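Local coordinates for protein short-chain type dehydrogenase/reductase (Mycobacterium ulcerans, PDB 3SVT) that probably works as an NAD-dependent oxidoreductase of the short-chain dehydrogenase/reductase (SDR) family, at residues D11-V16 / D83-W88; V38-R43 / G63-E68; E137-G142 / G183-R188; S145-S150 / M235-D240. One frame throughout, in Å; residues are numbered along the deposited sequence.

Contact 1: D11-V16 / D83-W88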
loop_
_atom_site.group_PDB
_atom_site.type_symbol
_atom_site.label_atom_id
_atom_site.label_comp_id
_atom_site.label_asym_id
_atom_site.label_seq_id
_atom_site.Cartn_x
_atom_site.Cartn_y
_atom_site.Cartn_z
ATOM N N ASP B 11 -3.284 -0.341 37.497
ATOM C CA ASP B 11 -4.555 0.365 37.749
ATOM C C ASP B 11 -5.263 0.804 36.468
ATOM O O ASP B 11 -6.062 1.740 36.472
ATOM C CB ASP B 11 -4.353 1.586 38.668
ATOM C CG ASP B 11 -3.913 1.213 40.058
ATOM O OD1 ASP B 11 -4.106 0.051 40.476
ATOM O OD2 ASP B 11 -3.375 2.104 40.742
ATOM N N ARG B 12 -4.973 0.127 35.367
ATOM C CA ARG B 12 -5.709 0.344 34.127
ATOM C C ARG B 12 -6.515 -0.904 33.844
ATOM O O ARG B 12 -6.096 -1.996 34.226
ATOM C CB ARG B 12 -4.758 0.652 32.956
ATOM C CG ARG B 12 -3.981 1.955 33.160
ATOM C CD ARG B 12 -3.140 2.321 31.928
ATOM N NE ARG B 12 -2.288 3.485 32.195
ATOM C CZ ARG B 12 -1.726 4.258 31.260
ATOM N NH1 ARG B 12 -1.900 4.007 29.953
ATOM N NH2 ARG B 12 -0.971 5.288 31.631
ATOM N N THR B 13 -7.644 -0.728 33.151
ATOM C CA THR B 13 -8.578 -1.808 32.862
ATOM C C THR B 13 -8.686 -2.034 31.366
ATOM O O THR B 13 -8.803 -1.082 30.604
ATOM C CB THR B 13 -9.972 -1.516 33.432
ATOM O OG1 THR B 13 -9.847 -1.178 34.820
ATOM C CG2 THR B 13 -10.897 -2.755 33.294
ATOM N N TYR B 14 -8.642 -3.300 30.963
ATOM C CA TYR B 14 -8.691 -3.680 29.550
ATOM C C TYR B 14 -9.696 -4.792 29.290
ATOM O O TYR B 14 -9.891 -5.655 30.130
ATOM C CB TYR B 14 -7.307 -4.132 29.062
ATOM C CG TYR B 14 -6.281 -3.067 29.244
ATOM C CD1 TYR B 14 -6.075 -2.100 28.274
ATOM C CD2 TYR B 14 -5.537 -2.986 30.432
ATOM C CE1 TYR B 14 -5.129 -1.078 28.471
ATOM C CE2 TYR B 14 -4.613 -1.985 30.629
ATOM C CZ TYR B 14 -4.411 -1.028 29.650
ATOM O OH TYR B 14 -3.470 -0.025 29.872
ATOM N N LEU B 15 -10.306 -4.755 28.106
ATOM C CA LEU B 15 -11.125 -5.843 27.597
ATOM C C LEU B 15 -10.321 -6.636 26.546
ATOM O O LEU B 15 -9.725 -6.059 25.633
ATOM C CB LEU B 15 -12.400 -5.290 26.956
ATOM C CG LEU B 15 -13.329 -6.349 26.353
ATOM C CD1 LEU B 15 -14.025 -7.111 27.498
ATOM C CD2 LEU B 15 -14.312 -5.683 25.410
ATOM N N VAL B 16 -10.308 -7.957 26.676
ATOM C CA VAL B 16 -9.663 -8.826 25.683
ATOM C C VAL B 16 -10.627 -9.890 25.156
ATOM O O VAL B 16 -11.130 -10.736 25.924
ATOM C CB VAL B 16 -8.400 -9.478 26.237
ATOM C CG1 VAL B 16 -7.732 -10.351 25.146
ATOM C CG2 VAL B 16 -7.403 -8.376 26.743
ATOM N N ASP B 83 -20.219 -2.786 29.042
ATOM C CA ASP B 83 -20.767 -2.130 30.256
ATOM C C ASP B 83 -20.092 -2.660 31.509
ATOM O O ASP B 83 -19.676 -1.904 32.371
ATOM C CB ASP B 83 -22.271 -2.393 30.417
ATOM C CG ASP B 83 -23.110 -1.801 29.297
ATOM O OD1 ASP B 83 -22.654 -0.861 28.628
ATOM O OD2 ASP B 83 -24.252 -2.271 29.103
ATOM N N ALA B 84 -20.004 -3.974 31.595
ATOM C CA ALA B 84 -19.451 -4.633 32.774
ATOM C C ALA B 84 -17.992 -4.285 32.986
ATOM O O ALA B 84 -17.592 -3.968 34.082
ATOM C CB ALA B 84 -19.601 -6.121 32.641
ATOM N N VAL B 85 -17.180 -4.336 31.933
ATOM C CA VAL B 85 -15.775 -4.029 32.133
ATOM C C VAL B 85 -15.550 -2.566 32.518
ATOM O O VAL B 85 -14.667 -2.263 33.278
ATOM C CB VAL B 85 -14.899 -4.421 30.963
ATOM C CG1 VAL B 85 -15.213 -3.596 29.717
ATOM C CG2 VAL B 85 -13.436 -4.253 31.376
ATOM N N THR B 86 -16.371 -1.675 31.985
ATOM C CA THR B 86 -16.278 -0.260 32.268
ATOM C C THR B 86 -16.769 0.089 33.683
ATOM O O THR B 86 -16.191 0.930 34.375
ATOM C CB THR B 86 -17.110 0.508 31.236
ATOM O OG1 THR B 86 -16.694 0.121 29.915
ATOM C CG2 THR B 86 -16.954 2.011 31.429
ATOM N N ALA B 87 -17.848 -0.565 34.089
ATOM C CA ALA B 87 -18.425 -0.392 35.414
ATOM C C ALA B 87 -17.494 -0.932 36.506
ATOM O O ALA B 87 -17.603 -0.529 37.672
ATOM C CB ALA B 87 -19.787 -1.074 35.488
ATOM N N TRP B 88 -16.575 -1.822 36.126
ATOM C CA TRP B 88 -15.689 -2.474 37.092
ATOM C C TRP B 88 -14.968 -1.445 37.968
ATOM O O TRP B 88 -15.092 -1.473 39.185
ATOM C CB TRP B 88 -14.678 -3.337 36.349
ATOM C CG TRP B 88 -13.835 -4.289 37.183
ATOM C CD1 TRP B 88 -13.820 -4.432 38.548
ATOM C CD2 TRP B 88 -12.858 -5.213 36.679
ATOM N NE1 TRP B 88 -12.905 -5.403 38.912
ATOM C CE2 TRP B 88 -12.307 -5.895 37.781
ATOM C CE3 TRP B 88 -12.416 -5.545 35.397
ATOM C CZ2 TRP B 88 -11.327 -6.879 37.634
ATOM C CZ3 TRP B 88 -11.437 -6.536 35.258
ATOM C CH2 TRP B 88 -10.912 -7.185 36.364
#
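Thr13 and Val85 meet where helix 75-89 of this Rossmann-type fold lies against strand 13-17 of the parallel sheet. Within the two segments the axes come to 8.6 Å and run nearly antiparallel, at 164°. This is the usual course of a helix that returns across a Rossmann sheet to start the next strand.

The contact is apolar. Thr13 CG2 touches Val85 CG2 at 3.5 Å, and the two side chains pass one another, pointing opposite ways. Both methyls are anti to their own backbone N. Val85 CG1, by contrast, takes the crowded position between its N and its carbonyl carbon and faces Leu15, with CG1 4.3 Å from Leu15 CB. Trp88 adds its six-membered ring. Its CE3 lies 3.8 Å from Thr13 CG2, and the methyl approaches the ring obliquely. A few methyl groups, Leu15 CB and one ring carbon make the contact, and four of the five touching residues are buried.

Polar groups do not bond across the two segments. Thr13 OG1 is hydrogen-bonded to His89 ND1, just beyond the helical segment, so the branched side chain gives its methyl to the packing and its hydroxyl to the helix end. The backbone N of Thr13 is held by His93.

Main-chain atoms also take part in the packing. Val85 CG2 sits 4.0 Å from Tyr14 O, and Val85 O lies 3.8 Å from Thr13 CG2.

Contact 2: V38-R43 / G63-E68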
loop_
_atom_site.group_PDB
_atom_site.type_symbol
_atom_site.label_atom_id
_atom_site.label_comp_id
_atom_site.label_asym_id
_atom_site.label_seq_id
_atom_site.Cartn_x
_atom_site.Cartn_y
_atom_site.Cartn_z
ATOM N N VAL B 38 -8.056 -7.073 33.706
ATOM C CA VAL B 38 -8.499 -7.551 32.431
ATOM C C VAL B 38 -9.836 -8.294 32.579
ATOM O O VAL B 38 -10.018 -9.066 33.520
ATOM C CB VAL B 38 -7.470 -8.499 31.826
ATOM C CG1 VAL B 38 -7.945 -8.980 30.433
ATOM C CG2 VAL B 38 -6.101 -7.808 31.725
ATOM N N MET B 39 -10.755 -8.041 31.650
ATOM C CA MET B 39 -11.881 -8.924 31.391
ATOM C C MET B 39 -11.637 -9.618 30.052
ATOM O O MET B 39 -11.445 -8.949 29.010
ATOM C CB MET B 39 -13.204 -8.157 31.328
ATOM C CG MET B 39 -14.423 -9.078 31.319
ATOM S SD MET B 39 -16.002 -8.219 31.139
ATOM C CE MET B 39 -16.244 -7.674 32.834
ATOM N N ILE B 40 -11.608 -10.943 30.092
ATOM C CA ILE B 40 -11.575 -11.769 28.889
ATOM C C ILE B 40 -12.986 -12.232 28.522
ATOM O O ILE B 40 -13.737 -12.702 29.371
ATOM C CB ILE B 40 -10.671 -13.009 29.015
ATOM C CG1 ILE B 40 -11.020 -13.857 30.265
ATOM C CG2 ILE B 40 -9.200 -12.579 29.038
ATOM C CD1 ILE B 40 -10.227 -15.172 30.359
ATOM N N VAL B 41 -13.352 -12.082 27.261
ATOM C CA VAL B 41 -14.636 -12.560 26.798
ATOM C C VAL B 41 -14.392 -13.537 25.649
ATOM O O VAL B 41 -13.345 -13.486 24.977
ATOM C CB VAL B 41 -15.542 -11.404 26.375
ATOM C CG1 VAL B 41 -15.767 -10.437 27.531
ATOM C CG2 VAL B 41 -14.980 -10.673 25.156
ATOM N N GLY B 42 -15.351 -14.434 25.454
ATOM C CA GLY B 42 -15.303 -15.457 24.414
ATOM C C GLY B 42 -16.503 -16.387 24.475
ATOM O O GLY B 42 -17.354 -16.275 25.370
ATOM N N ARG B 43 -16.572 -17.316 23.537
ATOM C CA ARG B 43 -17.755 -18.149 23.384
ATOM C C ARG B 43 -17.891 -19.232 24.472
ATOM O O ARG B 43 -19.008 -19.554 24.866
ATOM C CB ARG B 43 -17.807 -18.774 21.973
ATOM N N GLY B 63 -2.458 -7.376 39.703
ATOM C CA GLY B 63 -3.317 -7.712 38.570
ATOM C C GLY B 63 -4.670 -8.269 39.004
ATOM O O GLY B 63 -4.830 -8.732 40.132
ATOM N N ALA B 64 -5.653 -8.189 38.112
ATOM C CA ALA B 64 -7.001 -8.707 38.365
ATOM C C ALA B 64 -7.541 -9.289 37.069
ATOM O O ALA B 64 -7.208 -8.799 35.982
ATOM C CB ALA B 64 -7.915 -7.600 38.864
ATOM N N ILE B 65 -8.363 -10.329 37.177
ATOM C CA ILE B 65 -8.892 -11.007 36.003
ATOM C C ILE B 65 -10.334 -11.433 36.244
ATOM O O ILE B 65 -10.673 -11.903 37.343
ATOM C CB ILE B 65 -8.027 -12.229 35.627
ATOM C CG1 ILE B 65 -8.543 -12.922 34.363
ATOM C CG2 ILE B 65 -7.998 -13.251 36.771
ATOM C CD1 ILE B 65 -8.618 -12.055 33.118
ATOM N N ARG B 66 -11.155 -11.260 35.202
ATOM C CA ARG B 66 -12.582 -11.589 35.181
ATOM C C ARG B 66 -12.940 -12.177 33.826
ATOM O O ARG B 66 -12.213 -11.975 32.853
ATOM C CB ARG B 66 -13.437 -10.336 35.328
ATOM C CG ARG B 66 -13.405 -9.687 36.659
ATOM C CD ARG B 66 -14.288 -8.423 36.688
ATOM N NE ARG B 66 -15.700 -8.694 36.409
ATOM C CZ ARG B 66 -16.697 -7.845 36.636
ATOM N NH1 ARG B 66 -16.466 -6.644 37.162
ATOM N NH2 ARG B 66 -17.941 -8.202 36.341
ATOM N N TYR B 67 -14.080 -12.855 33.746
ATOM C CA TYR B 67 -14.610 -13.304 32.456
ATOM C C TYR B 67 -16.123 -13.082 32.317
ATOM O O TYR B 67 -16.835 -13.004 33.305
ATOM C CB TYR B 67 -14.260 -14.756 32.200
ATOM C CG TYR B 67 -15.143 -15.752 32.920
ATOM C CD1 TYR B 67 -16.134 -16.469 32.231
ATOM C CD2 TYR B 67 -14.993 -15.989 34.278
ATOM C CE1 TYR B 67 -16.932 -17.396 32.878
ATOM C CE2 TYR B 67 -15.794 -16.910 34.931
ATOM C CZ TYR B 67 -16.760 -17.601 34.228
ATOM O OH TYR B 67 -17.551 -18.507 34.883
ATOM N N GLU B 68 -16.572 -12.932 31.072
ATOM C CA GLU B 68 -17.987 -12.941 30.711
ATOM C C GLU B 68 -18.117 -13.739 29.409
ATOM O O GLU B 68 -17.540 -13.362 28.405
ATOM C CB GLU B 68 -18.524 -11.527 30.477
ATOM C CG GLU B 68 -18.494 -10.571 31.678
ATOM C CD GLU B 68 -19.507 -10.888 32.760
ATOM O OE1 GLU B 68 -20.092 -11.999 32.742
ATOM O OE2 GLU B 68 -19.697 -10.021 33.655
#
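The Arg66 guanidinium carries Met39 on one face. The methyl CE stands 3.6 Å above the plane, displaced from the middle of the group, and is 3.8 Å from both Arg66 NE and Arg66 CZ. The same cation has a cation-pi contact with Trp88. The side chain of Tyr67 leads its ring away from strand 37-42. Its CB packs on Ile40 CG1 at 3.9 Å.

Met39 also reaches Glu68. Its chain is extended to SD and bends at chi3 (-80°), which sets CE over the guanidinium, while SD touches Glu68 CG at 3.5 Å. Arg66 and Glu68 themselves form a long salt bridge.

On the opposite face of the sheet Ile65 CD1 is wedged against Val38 CB and Ile40 CG1, at 4.0 and 4.1 Å.

The backbones pair as parallel strands. Val38 N bonds to Ala64 O, Arg66 N to Val38 O and Ile40 N to Arg66 O, each at 3.0 Å. A weak bond from Glu68 N to Ile40 O follows.

This pairing closes the beta-alpha-beta unit of strand 37-42, helix 45-57 and strand 64-69, part of the Rossmann fold. Ile40 and Tyr67 lie under helix 45-57, and Val38 and Ile40 under helix 22-33. Met39 and Glu68 face helix 75-89, and strand 13-17 flanks strand 37-42 on its other edge.

Contact 3: E137-G142 / G183-R188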
loop_
_atom_site.group_PDB
_atom_site.type_symbol
_atom_site.label_atom_id
_atom_site.label_comp_id
_atom_site.label_asym_id
_atom_site.label_seq_id
_atom_site.Cartn_x
_atom_site.Cartn_y
_atom_site.Cartn_z
ATOM N N GLU B 137 -17.251 4.186 25.412
ATOM C CA GLU B 137 -16.749 4.381 26.773
ATOM C C GLU B 137 -15.377 5.006 26.787
ATOM O O GLU B 137 -15.099 5.863 27.631
ATOM C CB GLU B 137 -16.710 3.077 27.560
ATOM C CG GLU B 137 -18.055 2.354 27.669
ATOM C CD GLU B 137 -19.137 3.196 28.300
ATOM O OE1 GLU B 137 -18.815 4.097 29.091
ATOM O OE2 GLU B 137 -20.314 2.959 27.978
ATOM N N MET B 138 -14.515 4.590 25.865
ATOM C CA MET B 138 -13.169 5.166 25.809
ATOM C C MET B 138 -13.219 6.656 25.474
ATOM O O MET B 138 -12.443 7.441 26.033
ATOM C CB MET B 138 -12.244 4.400 24.843
ATOM C CG MET B 138 -11.579 3.196 25.493
ATOM S SD MET B 138 -10.603 2.138 24.377
ATOM C CE MET B 138 -11.842 1.804 23.138
ATOM N N VAL B 139 -14.137 7.061 24.598
ATOM C CA VAL B 139 -14.333 8.480 24.335
ATOM C C VAL B 139 -14.807 9.208 25.606
ATOM O O VAL B 139 -14.233 10.220 26.004
ATOM C CB VAL B 139 -15.331 8.723 23.170
ATOM C CG1 VAL B 139 -15.685 10.204 23.064
ATOM C CG2 VAL B 139 -14.746 8.222 21.826
ATOM N N ARG B 140 -15.847 8.691 26.248
ATOM C CA ARG B 140 -16.316 9.276 27.520
ATOM C C ARG B 140 -15.231 9.327 28.601
ATOM O O ARG B 140 -15.203 10.246 29.415
ATOM C CB ARG B 140 -17.515 8.503 28.080
ATOM C CG ARG B 140 -18.675 8.371 27.123
ATOM C CD ARG B 140 -20.023 8.514 27.794
ATOM N NE ARG B 140 -21.056 7.827 27.012
ATOM C CZ ARG B 140 -21.562 6.620 27.290
ATOM N NH1 ARG B 140 -22.480 6.099 26.485
ATOM N NH2 ARG B 140 -21.168 5.926 28.354
ATOM N N GLY B 141 -14.349 8.332 28.621
ATOM C CA GLY B 141 -13.265 8.287 29.599
ATOM C C GLY B 141 -12.100 9.219 29.333
ATOM O O GLY B 141 -11.194 9.301 30.154
ATOM N N GLY B 142 -12.099 9.918 28.202
ATOM C CA GLY B 142 -11.036 10.867 27.890
ATOM C C GLY B 142 -9.903 10.302 27.043
ATOM O O GLY B 142 -8.860 10.942 26.878
ATOM N N GLY B 183 -9.685 10.049 16.647
ATOM C CA GLY B 183 -8.461 10.730 17.083
ATOM C C GLY B 183 -8.726 11.979 17.914
ATOM O O GLY B 183 -8.008 12.273 18.877
ATOM N N ALA B 184 -9.759 12.717 17.533
ATOM C CA ALA B 184 -10.130 13.982 18.208
ATOM C C ALA B 184 -10.526 13.750 19.656
ATOM O O ALA B 184 -10.546 14.693 20.457
ATOM C CB ALA B 184 -11.294 14.680 17.433
ATOM N N SER B 185 -10.857 12.498 19.978
ATOM C CA SER B 185 -11.232 12.104 21.329
ATOM C C SER B 185 -10.103 11.360 22.062
ATOM O O SER B 185 -10.307 10.853 23.143
ATOM C CB SER B 185 -12.492 11.262 21.284
ATOM O OG SER B 185 -13.613 12.061 20.903
ATOM N N TRP B 186 -8.906 11.345 21.472
ATOM C CA TRP B 186 -7.731 10.681 22.042
ATOM C C TRP B 186 -7.895 9.180 22.118
ATOM O O TRP B 186 -7.251 8.552 22.946
ATOM C CB TRP B 186 -7.372 11.219 23.454
ATOM C CG TRP B 186 -7.090 12.692 23.552
ATOM C CD1 TRP B 186 -7.922 13.648 24.066
ATOM C CD2 TRP B 186 -5.875 13.379 23.192
ATOM N NE1 TRP B 186 -7.318 14.882 24.024
ATOM C CE2 TRP B 186 -6.063 14.750 23.496
ATOM C CE3 TRP B 186 -4.657 12.976 22.632
ATOM C CZ2 TRP B 186 -5.080 15.717 23.263
ATOM C CZ3 TRP B 186 -3.668 13.950 22.397
ATOM C CH2 TRP B 186 -3.896 15.300 22.713
ATOM N N VAL B 187 -8.748 8.600 21.275
ATOM C CA VAL B 187 -8.841 7.148 21.157
ATOM C C VAL B 187 -8.033 6.698 19.920
ATOM O O VAL B 187 -8.377 7.019 18.773
ATOM C CB VAL B 187 -10.305 6.668 21.022
ATOM C CG1 VAL B 187 -10.376 5.128 20.803
ATOM C CG2 VAL B 187 -11.142 7.092 22.260
ATOM N N ARG B 188 -6.954 5.969 20.176
ATOM C CA ARG B 188 -6.091 5.447 19.123
ATOM C C ARG B 188 -6.604 4.079 18.692
ATOM O O ARG B 188 -7.092 3.300 19.509
ATOM C CB ARG B 188 -4.647 5.358 19.624
ATOM C CG ARG B 188 -4.201 6.683 20.272
ATOM C CD ARG B 188 -2.776 6.679 20.715
ATOM N NE ARG B 188 -2.516 5.889 21.924
ATOM C CZ ARG B 188 -1.991 4.669 21.947
ATOM N NH1 ARG B 188 -1.705 4.004 20.804
ATOM N NH2 ARG B 188 -1.751 4.091 23.135
HETATM O O HOH W 1 -12.049 11.754 24.909
#
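Val139 and Ser185 are joined by one water that donates to two main-chain carbonyls. Val139 O is 2.9 Å from water 1 and Ser185 O is 2.6 Å from it, with an angle of about 125° at the water. No direct hydrogen bond links the two segments. The site lies at one end of the Rossmann-type fold, where helices 113-140 and 163-182 both finish and strand 187-198 begins.

Both helix ends carry a Schellman motif. Gly142, with positive phi, closes the first, and its N bonds back to Val139 O. Its backbone angles would push a CB against the preceding carbonyl, which calls for glycine. Trp186, also with positive phi, closes the second, with Trp186 N bonded to Gly183 O and Val187 N to Leu182 O. The chain then turns directly into the strand.

Beside the water the packing is apolar. Val187 CG2 is 3.8 Å from Val139 CG2, and these side chains cross at about a right angle. The same Val187 methyl lies 3.9 Å from Met138 CB. Ser185 CB fits against both methyls of Val139, 3.8 Å from CG1 and from CG2.

Ser185 OG also touches Val139 CG1, but its polar partner is Arg278 O of the third subunit, so the end of that chain joins the site. Trp186 packs on Pro222 of the second subunit. Within the contact Gly142 O lies oblique to the indole and comes closest to Trp186 CB, at 3.7 Å.

Contact 4: S145-S150 / M235-D240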
loop_
_atom_site.group_PDB
_atom_site.type_symbol
_atom_site.label_atom_id
_atom_site.label_comp_id
_atom_site.label_asym_id
_atom_site.label_seq_id
_atom_site.Cartn_x
_atom_site.Cartn_y
_atom_site.Cartn_z
ATOM N N SER B 145 -7.010 3.111 23.908
ATOM C CA SER B 145 -6.290 2.462 22.806
ATOM C C SER B 145 -6.933 1.139 22.401
ATOM O O SER B 145 -7.060 0.241 23.227
ATOM C CB SER B 145 -4.809 2.218 23.208
ATOM O OG SER B 145 -4.121 1.498 22.179
ATOM N N PHE B 146 -7.343 1.029 21.138
ATOM C CA PHE B 146 -8.015 -0.162 20.642
ATOM C C PHE B 146 -7.028 -0.873 19.696
ATOM O O PHE B 146 -6.508 -0.254 18.786
ATOM C CB PHE B 146 -9.287 0.228 19.881
ATOM C CG PHE B 146 -10.139 -0.939 19.482
ATOM C CD1 PHE B 146 -9.778 -1.759 18.416
ATOM C CD2 PHE B 146 -11.315 -1.228 20.186
ATOM C CE1 PHE B 146 -10.571 -2.851 18.060
ATOM C CE2 PHE B 146 -12.105 -2.312 19.836
ATOM C CZ PHE B 146 -11.738 -3.125 18.778
ATOM N N VAL B 147 -6.766 -2.143 19.927
ATOM C CA VAL B 147 -5.905 -2.918 19.065
ATOM C C VAL B 147 -6.684 -4.097 18.460
ATOM O O VAL B 147 -7.154 -5.012 19.171
ATOM C CB VAL B 147 -4.681 -3.440 19.857
ATOM C CG1 VAL B 147 -3.721 -4.273 18.931
ATOM C CG2 VAL B 147 -3.955 -2.268 20.539
ATOM N N GLY B 148 -6.806 -4.087 17.148
ATOM C CA GLY B 148 -7.431 -5.172 16.432
ATOM C C GLY B 148 -6.416 -6.175 15.938
ATOM O O GLY B 148 -5.388 -5.805 15.342
ATOM N N ILE B 149 -6.695 -7.451 16.163
ATOM C CA ILE B 149 -5.813 -8.504 15.639
ATOM C C ILE B 149 -6.309 -9.019 14.290
ATOM O O ILE B 149 -7.348 -9.666 14.199
ATOM C CB ILE B 149 -5.660 -9.684 16.587
ATOM C CG1 ILE B 149 -5.258 -9.201 17.988
ATOM C CG2 ILE B 149 -4.633 -10.686 16.003
ATOM C CD1 ILE B 149 -3.906 -8.537 18.060
ATOM N N SER B 150 -5.537 -8.728 13.251
ATOM C CA SER B 150 -5.889 -9.084 11.889
ATOM C C SER B 150 -5.130 -10.358 11.483
ATOM O O SER B 150 -5.119 -11.312 12.236
ATOM C CB SER B 150 -5.601 -7.893 10.982
ATOM O OG SER B 150 -5.879 -8.158 9.617
ATOM N N MET B 235 0.720 -4.867 23.697
ATOM C CA MET B 235 0.981 -4.121 24.923
ATOM C C MET B 235 1.690 -2.807 24.627
ATOM O O MET B 235 1.358 -1.757 25.194
ATOM C CB MET B 235 1.772 -4.978 25.932
ATOM C CG MET B 235 0.968 -6.163 26.491
ATOM S SD MET B 235 1.873 -7.256 27.612
ATOM C CE MET B 235 2.253 -6.092 28.887
ATOM N N PHE B 236 2.664 -2.842 23.732
ATOM C CA PHE B 236 3.292 -1.592 23.306
ATOM C C PHE B 236 2.264 -0.626 22.730
ATOM O O PHE B 236 2.227 0.534 23.123
ATOM C CB PHE B 236 4.396 -1.837 22.280
ATOM C CG PHE B 236 4.950 -0.565 21.687
ATOM C CD1 PHE B 236 5.720 0.291 22.446
ATOM C CD2 PHE B 236 4.663 -0.207 20.380
ATOM C CE1 PHE B 236 6.195 1.468 21.925
ATOM C CE2 PHE B 236 5.158 0.979 19.860
ATOM C CZ PHE B 236 5.919 1.806 20.654
ATOM N N LEU B 237 1.403 -1.101 21.832
ATOM C CA LEU B 237 0.402 -0.194 21.262
ATOM C C LEU B 237 -0.653 0.298 22.290
ATOM O O LEU B 237 -1.198 1.373 22.115
ATOM C CB LEU B 237 -0.304 -0.815 20.088
ATOM C CG LEU B 237 0.507 -1.056 18.827
ATOM C CD1 LEU B 237 -0.326 -1.897 17.877
ATOM C CD2 LEU B 237 0.952 0.279 18.169
ATOM N N LEU B 238 -0.947 -0.500 23.331
ATOM C CA LEU B 238 -1.845 -0.041 24.408
ATOM C C LEU B 238 -1.196 1.018 25.296
ATOM O O LEU B 238 -1.903 1.797 25.921
ATOM C CB LEU B 238 -2.310 -1.201 25.293
ATOM C CG LEU B 238 -3.234 -2.244 24.684
ATOM C CD1 LEU B 238 -3.300 -3.493 25.570
ATOM C CD2 LEU B 238 -4.616 -1.638 24.399
ATOM N N SER B 239 0.137 0.995 25.382
ATOM C CA SER B 239 0.882 1.784 26.341
ATOM C C SER B 239 1.033 3.222 25.884
ATOM O O SER B 239 0.869 3.553 24.684
ATOM C CB SER B 239 2.283 1.199 26.568
ATOM O OG SER B 239 3.183 1.643 25.545
ATOM N N ASP B 240 1.413 4.068 26.839
ATOM C CA ASP B 240 1.637 5.473 26.569
ATOM C C ASP B 240 2.879 5.724 25.707
ATOM O O ASP B 240 3.035 6.809 25.151
ATOM C CB ASP B 240 1.776 6.248 27.877
ATOM C CG ASP B 240 0.500 6.221 28.721
ATOM O OD1 ASP B 240 -0.582 5.831 28.219
ATOM O OD2 ASP B 240 0.588 6.612 29.898
#
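Ser145 holds OG anti to its backbone N (chi1 176°), which sets the hydroxyl against the last turn of helix 227-238. Leu238 has CG anti to its carbonyl carbon (chi1 -68°). Chi2 then turns CD2 to the strand. The two segments join strand 144-149 of the Rossmann sheet to the C-terminal end of a helix that covers it.

The one hydrogen bond across the contact runs from Ser145 OG to Leu237 O, at 2.9 Å. The donor stands well above the carbonyl plane, 44° out of it. The same oxygen also accepts from Arg188 NH2. Two donors therefore grip a carbonyl of the last helical turn, where carbonyls often lack a backbone donor. The hydroxyl is close to the main chain as well, 3.5 Å from Leu238 CA.

Further along the strand the contact is apolar. Val147 CG2 lies 4.0 Å from Leu237 CB and 4.0 Å from Leu238 CD2, so a single methyl meets both leucines. Val147 crosses Leu237 at about a right angle and Leu238 obliquely. The four residues that touch are buried.

The helix ends at Leu238, and Ser239 is the first residue to leave it. Its OG donates to Phe236 O at 2.8 Å, and its N bonds to the same oxygen. The Phe236 ring stacks on Phe236 of the second subunit, which brings this helix into the subunit interface.

The main chain of Ser145 is also packed upon: Leu238 CD2 lies 3.3 Å from Ser145 O.

In the fold
All four contacts reach one parallel Rossmann sheet. Contacts 1 and 2, with centres about 9 Å apart, share the join of strands 13-17 and 37-42, where Val16 N probably bonds to Met39 O at 2.8 Å. Contacts 3 and 4 lie about 14 Å apart between centres and meet through Arg188, whose O is 2.8 Å from Phe146 N. An Arg12-Asp240 salt bridge, NH2 to OD2 at 2.7 Å, ties contact 1 to contact 4. Contacts 2 and 3 are farthest apart, about 22 Å between centres. As in other SDR enzymes, the glycine-rich turn after strand 13-17 probably binds the coenzyme, and strand 144-149 probably leads toward the active site.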